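Local coordinates for uncharacterized conserved protein of COG5135 (Nostoc punctiforme, PDB 2I51), which binds flavin mononucleotide and probably acts as a flavin-dependent oxidoreductase akin to pyridoxamine 5'-phosphate oxidase, at the interface of chains A and B. Residues are numbered along the deposited sequence; one frame, centred on the assembly and turned at random. Chains: chain A/B, Uncharacterized conserved protein of COG5135.

Contact 1: the interface of chains A and B. Residues chain A 128-129, 132-135, 141; chain B 194-195.
A C-terminal tail of one subunit is clasped by loops of the other, a tail-in-groove interface that probably helps to fasten the dimer at its margin. B:Asn194 fills the groove, where asparagine suits because its short side chain offers backbone groups both a donor and an acceptor. The amide nitrogen ND2 of B:Asn194 gives a hydrogen bond to the carbonyl O of A:Tyr129 (3.0 Å); that oxygen lies in the asparagine's amide plane, while the donor sits above the tyrosine's carbonyl plane. On the other branch OD1 of B:Asn194 accepts from the backbone N of A:Ile135 (3.0 Å), with 165° at the hydrogen. The backbone N of B:Asn194 is bound to A:Lys132 O at 2.7 Å. A chi1 of -67°, CG beside the backbone N, carries the amide in between A:Tyr129 O and A:Ile135 N, and the two bonds should then fix its rotation. A:Pro128 crosses it at about a right angle, its CB 3.6 Å from ND2 of B:Asn194. The rigid ring of B:Pro195 comes up to A:Phe141, with CD 3.9 Å from CE1 of the phenyl ring. A water joins the chains, 2.8 Å from A:Pro128 O and 2.7 Å from the terminal carboxylate oxygen O of B:Pro195.

Contact 2: the interface of chains A and B. Residues chain A 28, 40-42; chain B 78, 80, 87.
A:Thr42 and B:Gln87 meet where strand 38-44 of one subunit faces strands 74-81 and 86-97 of the other; as these two, A:Arg41 and B:Tyr80 are FMN-pocket positions, the contact probably helps to shape the flavin site. Among the polar contacts, the amide oxygen OE1 of B:Gln87 takes two hydrogen bonds from A:Thr42: from the hydroxyl OG1 at 2.7 Å, in the carbonyl plane, and from the backbone N at 2.9 Å, tilted 20° from it. Glutamine suits the spot because its chain, extended beyond CG, brings a carbonyl across to the partner's strand. Threonine's hydroxyl, turned beside its own backbone N (chi1 -57°), lets both donors converge on OE1. Within chain A, A:Gln28 steadies that hydroxyl: its NE2 donates to A:Thr42 OG1 at 3.1 Å, nearly straight and in its amide plane. A leucine in place of B:Gln87 would probably leave the N-H and hydroxyl of A:Thr42 without their shared acceptor. The apolar contacts centre on B:Cys78, small enough to fit closely between strands. B:Cys78 CB lies 3.8 Å from A:Asn40 CG. The thiol points away from its backbone N (chi1 -173°), bringing B:Cys78 SG to 3.7 Å from A:Arg41 CA and 4.0 Å from A:Gln28 CG.

Contact 3: the interface of chains A and B. Residues chain A 194-195; chain B 128-130, 132-134, 141.
A:Asn194 lies innermost in this tail-binding groove, its backbone and side chain both held by loop carbonyls of chain B. The backbone N of A:Asn194 donates to B:Lys132 O at 2.7 Å, and its side-chain ND2 donates to B:Tyr129 O at 2.9 Å. The second bond keeps B:Tyr129 O only 3° out of the asparagine's amide plane and should resist rotation of the amide. Chi1 of -68°, with CG beside the backbone N, brings ND2 to that oxygen. Across the amide, OD1 of A:Asn194 approaches the aliphatic part of B:Arg134, 3.6 Å from CD. Prolines make up much of the surrounding wall, where stiff, apolar rings probably help the loop to keep its shape: B:Pro128 crosses the amide at about a right angle, and CB of B:Pro130 lies 3.6 Å from the terminal carboxylate oxygen O of A:Pro195. That oxygen also joins a water bound to B:Pro128 O. The ring of A:Pro195 meets B:Phe141, CD lying 3.8 Å from CE1. Farther out, CD of B:Pro128 packs over one face of the phenyl ring, offset toward the rim. B:Phe141 in turn sets its CZ 3.7 Å above the guanidinium plane of B:Arg134, also offset toward the rim.

Contact 1: the interface of chains A and B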
# COMPACT_ATOMS: atom_id res chain seq x y z
N PRO A 128 9.25 23.11 4.26
CA PRO A 128 9.75 23.35 2.92
C PRO A 128 9.28 22.34 1.89
O PRO A 128 8.77 21.30 2.26
CB PRO A 128 11.28 23.32 3.08
CG PRO A 128 11.55 22.76 4.38
CD PRO A 128 10.32 22.89 5.24
N TYR A 129 9.45 22.71 0.62
CA TYR A 129 8.87 22.02 -0.52
C TYR A 129 9.22 20.52 -0.53
O TYR A 129 10.38 20.16 -0.62
CB TYR A 129 9.34 22.66 -1.82
CG TYR A 129 8.39 22.48 -2.96
CD1 TYR A 129 8.22 21.25 -3.57
CD2 TYR A 129 7.66 23.55 -3.45
CE1 TYR A 129 7.34 21.08 -4.63
CE2 TYR A 129 6.77 23.38 -4.51
CZ TYR A 129 6.62 22.15 -5.08
OH TYR A 129 5.76 21.95 -6.13
N LYS A 132 12.40 18.21 -2.43
CA LYS A 132 13.56 18.95 -2.86
C LYS A 132 14.71 18.61 -1.92
O LYS A 132 14.48 18.04 -0.89
CB LYS A 132 13.25 20.46 -2.82
CG LYS A 132 12.11 20.87 -3.74
CD LYS A 132 12.32 20.47 -5.17
CE LYS A 132 11.26 21.09 -6.08
NZ LYS A 132 11.66 21.00 -7.51
N PRO A 133 15.95 18.99 -2.29
CA PRO A 133 17.09 18.76 -1.40
C PRO A 133 16.87 19.23 0.03
O PRO A 133 16.39 20.34 0.24
CB PRO A 133 18.20 19.58 -2.07
CG PRO A 133 17.87 19.38 -3.56
CD PRO A 133 16.39 19.60 -3.57
N ARG A 134 17.23 18.40 1.00
CA ARG A 134 16.87 18.62 2.40
C ARG A 134 17.47 19.93 2.90
O ARG A 134 18.69 20.13 2.80
CB ARG A 134 17.36 17.47 3.26
CG ARG A 134 17.18 17.68 4.79
CD ARG A 134 15.78 18.05 5.15
NE ARG A 134 15.66 18.32 6.56
CZ ARG A 134 15.26 17.47 7.49
NH1 ARG A 134 14.96 16.21 7.18
NH2 ARG A 134 15.16 17.90 8.75
N ILE A 135 16.61 20.82 3.39
CA ILE A 135 17.04 22.02 4.10
C ILE A 135 17.67 21.57 5.42
O ILE A 135 17.02 20.90 6.21
CB ILE A 135 15.85 22.93 4.35
CG1 ILE A 135 15.33 23.50 3.01
CG2 ILE A 135 16.21 24.09 5.31
CD1 ILE A 135 16.34 24.41 2.31
N PHE A 141 11.75 23.90 9.71
CA PHE A 141 10.75 22.92 10.12
C PHE A 141 10.00 23.30 11.39
O PHE A 141 9.15 22.53 11.86
CB PHE A 141 11.42 21.55 10.25
CG PHE A 141 11.86 21.02 8.93
CD1 PHE A 141 10.98 20.30 8.14
CD2 PHE A 141 13.13 21.28 8.43
CE1 PHE A 141 11.33 19.85 6.90
CE2 PHE A 141 13.49 20.85 7.18
CZ PHE A 141 12.58 20.09 6.42
N ASN B 194 13.48 16.84 1.36
CA ASN B 194 12.52 17.35 2.34
C ASN B 194 11.36 16.41 2.47
O ASN B 194 10.84 15.94 1.46
CB ASN B 194 11.93 18.70 1.96
CG ASN B 194 12.94 19.79 1.98
OD1 ASN B 194 13.83 19.87 2.87
ND2 ASN B 194 12.79 20.70 1.04
N PRO B 195 10.97 16.10 3.70
CA PRO B 195 9.80 15.22 3.93
C PRO B 195 8.56 15.63 3.17
O PRO B 195 8.24 16.82 3.13
CB PRO B 195 9.58 15.31 5.43
CG PRO B 195 10.84 15.80 6.01
CD PRO B 195 11.63 16.50 4.95
OXT PRO B 195 7.84 14.79 2.56
O HOH W 1 9.26 19.16 3.98

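Contact 2: the interface of chains A and B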
# COMPACT_ATOMS: atom_id res chain seq x y z
N GLN A 28 -2.70 2.38 2.97
CA GLN A 28 -1.88 2.63 1.80
C GLN A 28 -2.71 2.99 0.59
O GLN A 28 -3.61 2.20 0.20
CB GLN A 28 -0.95 1.44 1.52
CG GLN A 28 0.14 1.26 2.56
CD GLN A 28 -0.33 0.82 3.91
OE1 GLN A 28 -1.21 -0.06 4.01
NE2 GLN A 28 0.22 1.43 4.98
N ASN A 40 2.46 4.26 -4.47
CA ASN A 40 1.84 3.71 -3.27
C ASN A 40 2.47 4.35 -2.04
O ASN A 40 3.67 4.32 -1.90
CB ASN A 40 2.10 2.20 -3.27
CG ASN A 40 1.14 1.41 -2.39
OD1 ASN A 40 0.15 1.94 -1.87
ND2 ASN A 40 1.43 0.07 -2.26
N ARG A 41 1.64 4.90 -1.15
CA ARG A 41 2.15 5.51 0.09
C ARG A 41 1.14 5.46 1.18
O ARG A 41 -0.06 5.39 0.93
CB ARG A 41 2.60 6.95 -0.14
CG ARG A 41 1.52 7.96 -0.17
CD ARG A 41 0.64 7.92 -1.41
NE ARG A 41 1.31 8.32 -2.63
CZ ARG A 41 0.88 8.15 -3.88
NH1 ARG A 41 -0.15 7.34 -4.18
NH2 ARG A 41 1.53 8.73 -4.85
N THR A 42 1.63 5.57 2.42
CA THR A 42 0.78 5.55 3.58
C THR A 42 0.15 6.92 3.82
O THR A 42 0.85 7.95 3.67
CB THR A 42 1.58 5.11 4.82
OG1 THR A 42 2.16 3.81 4.57
CG2 THR A 42 0.68 5.01 6.07
N CYS B 78 4.83 -0.35 -0.72
CA CYS B 78 4.86 0.56 0.43
C CYS B 78 4.92 -0.32 1.64
O CYS B 78 4.07 -1.20 1.81
CB CYS B 78 3.65 1.45 0.46
SG CYS B 78 3.76 2.67 1.73
N TYR B 80 5.44 -0.20 5.79
CA TYR B 80 5.44 0.60 7.00
C TYR B 80 5.81 -0.27 8.19
O TYR B 80 5.24 -1.35 8.39
CB TYR B 80 4.08 1.26 7.22
CG TYR B 80 4.08 2.13 8.44
CD1 TYR B 80 4.90 3.24 8.49
CD2 TYR B 80 3.35 1.81 9.57
CE1 TYR B 80 4.96 4.02 9.62
CE2 TYR B 80 3.41 2.58 10.73
CZ TYR B 80 4.21 3.70 10.74
OH TYR B 80 4.31 4.50 11.90
N GLN B 87 8.83 4.27 6.85
CA GLN B 87 8.23 3.79 5.62
C GLN B 87 9.29 3.63 4.53
O GLN B 87 10.17 4.50 4.38
CB GLN B 87 7.21 4.80 5.10
CG GLN B 87 6.60 4.46 3.78
CD GLN B 87 5.48 5.45 3.36
OE1 GLN B 87 4.28 5.16 3.56
NE2 GLN B 87 5.86 6.58 2.89

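Contact 3: the interface of chains A and B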
# COMPACT_ATOMS: atom_id res chain seq x y z
N ASN A 194 -14.01 -16.94 -3.09
CA ASN A 194 -12.91 -17.73 -2.57
C ASN A 194 -11.71 -16.85 -2.22
O ASN A 194 -11.30 -16.04 -3.05
CB ASN A 194 -12.47 -18.79 -3.59
CG ASN A 194 -13.51 -19.86 -3.81
OD1 ASN A 194 -14.27 -20.24 -2.88
ND2 ASN A 194 -13.52 -20.42 -5.03
N PRO A 195 -11.12 -17.07 -1.03
CA PRO A 195 -9.91 -16.32 -0.67
C PRO A 195 -8.82 -16.33 -1.75
O PRO A 195 -8.57 -17.36 -2.36
CB PRO A 195 -9.43 -17.00 0.59
CG PRO A 195 -10.54 -17.81 1.09
CD PRO A 195 -11.57 -17.97 0.03
OXT PRO A 195 -8.20 -15.27 -2.06
N PRO B 128 -9.56 -23.74 -3.60
CA PRO B 128 -10.31 -23.47 -4.81
C PRO B 128 -9.98 -22.13 -5.45
O PRO B 128 -9.36 -21.26 -4.80
CB PRO B 128 -11.77 -23.53 -4.36
CG PRO B 128 -11.78 -23.55 -2.94
CD PRO B 128 -10.41 -23.88 -2.42
N TYR B 129 -10.43 -21.94 -6.68
CA TYR B 129 -9.95 -20.87 -7.55
C TYR B 129 -10.23 -19.53 -6.91
O TYR B 129 -11.38 -19.23 -6.59
CB TYR B 129 -10.66 -20.95 -8.91
CG TYR B 129 -9.92 -20.29 -10.03
CD1 TYR B 129 -9.85 -18.90 -10.14
CD2 TYR B 129 -9.28 -21.04 -11.00
CE1 TYR B 129 -9.15 -18.30 -11.18
CE2 TYR B 129 -8.59 -20.45 -12.04
CZ TYR B 129 -8.52 -19.11 -12.13
OH TYR B 129 -7.80 -18.56 -13.18
N PRO B 130 -9.18 -18.72 -6.68
CA PRO B 130 -9.40 -17.46 -5.99
C PRO B 130 -10.35 -16.53 -6.73
O PRO B 130 -10.32 -16.41 -7.96
CB PRO B 130 -8.01 -16.85 -5.90
CG PRO B 130 -7.16 -17.59 -6.85
CD PRO B 130 -7.78 -18.96 -7.01
N LYS B 132 -13.54 -16.70 -7.24
CA LYS B 132 -14.80 -17.26 -7.73
C LYS B 132 -15.81 -17.34 -6.57
O LYS B 132 -15.45 -17.27 -5.40
CB LYS B 132 -14.58 -18.63 -8.38
CG LYS B 132 -13.61 -18.60 -9.55
CD LYS B 132 -14.14 -17.83 -10.76
N PRO B 133 -17.11 -17.44 -6.89
CA PRO B 133 -18.10 -17.56 -5.82
C PRO B 133 -17.77 -18.67 -4.84
O PRO B 133 -17.37 -19.77 -5.25
CB PRO B 133 -19.39 -17.90 -6.59
CG PRO B 133 -19.21 -17.22 -7.89
CD PRO B 133 -17.75 -17.44 -8.22
N ARG B 134 -17.86 -18.37 -3.55
CA ARG B 134 -17.51 -19.32 -2.53
C ARG B 134 -18.55 -20.47 -2.60
O ARG B 134 -19.72 -20.18 -2.39
CB ARG B 134 -17.55 -18.63 -1.17
CG ARG B 134 -17.28 -19.52 0.03
CD ARG B 134 -15.84 -19.72 0.28
NE ARG B 134 -15.54 -20.55 1.45
CZ ARG B 134 -14.85 -20.17 2.53
NH1 ARG B 134 -14.41 -18.93 2.66
NH2 ARG B 134 -14.60 -21.03 3.51
N PHE B 141 -11.21 -26.68 1.39
CA PHE B 141 -10.12 -25.92 2.00
C PHE B 141 -9.19 -26.78 2.86
O PHE B 141 -8.21 -26.28 3.48
CB PHE B 141 -10.69 -24.72 2.74
CG PHE B 141 -11.28 -23.69 1.82
CD1 PHE B 141 -10.48 -22.70 1.28
CD2 PHE B 141 -12.62 -23.73 1.48
CE1 PHE B 141 -11.00 -21.76 0.41
CE2 PHE B 141 -13.16 -22.78 0.61
CZ PHE B 141 -12.35 -21.79 0.09
O HOH W 2 -9.43 -19.92 -2.34

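Contacts 1 and 3 are twins under the two-fold symmetry, nearly the same tail and loop residues with the chains exchanged; their centres are about 47 Å apart. Contact 2 lies between them, about 19 Å from contact 1 and 28 Å from contact 3, in the strand-built middle of the interface, and has its own symmetry mate. The tail residues follow strand 188-192, so each subunit both lends a C-terminus and receives one. Such a reciprocal exchange at the two margins, with strands packed against each other centrally, probably stabilises the dimer and holds in register the flavin-pocket positions A:Arg41, A:Thr42, B:Tyr80 and B:Gln87 of contact 2.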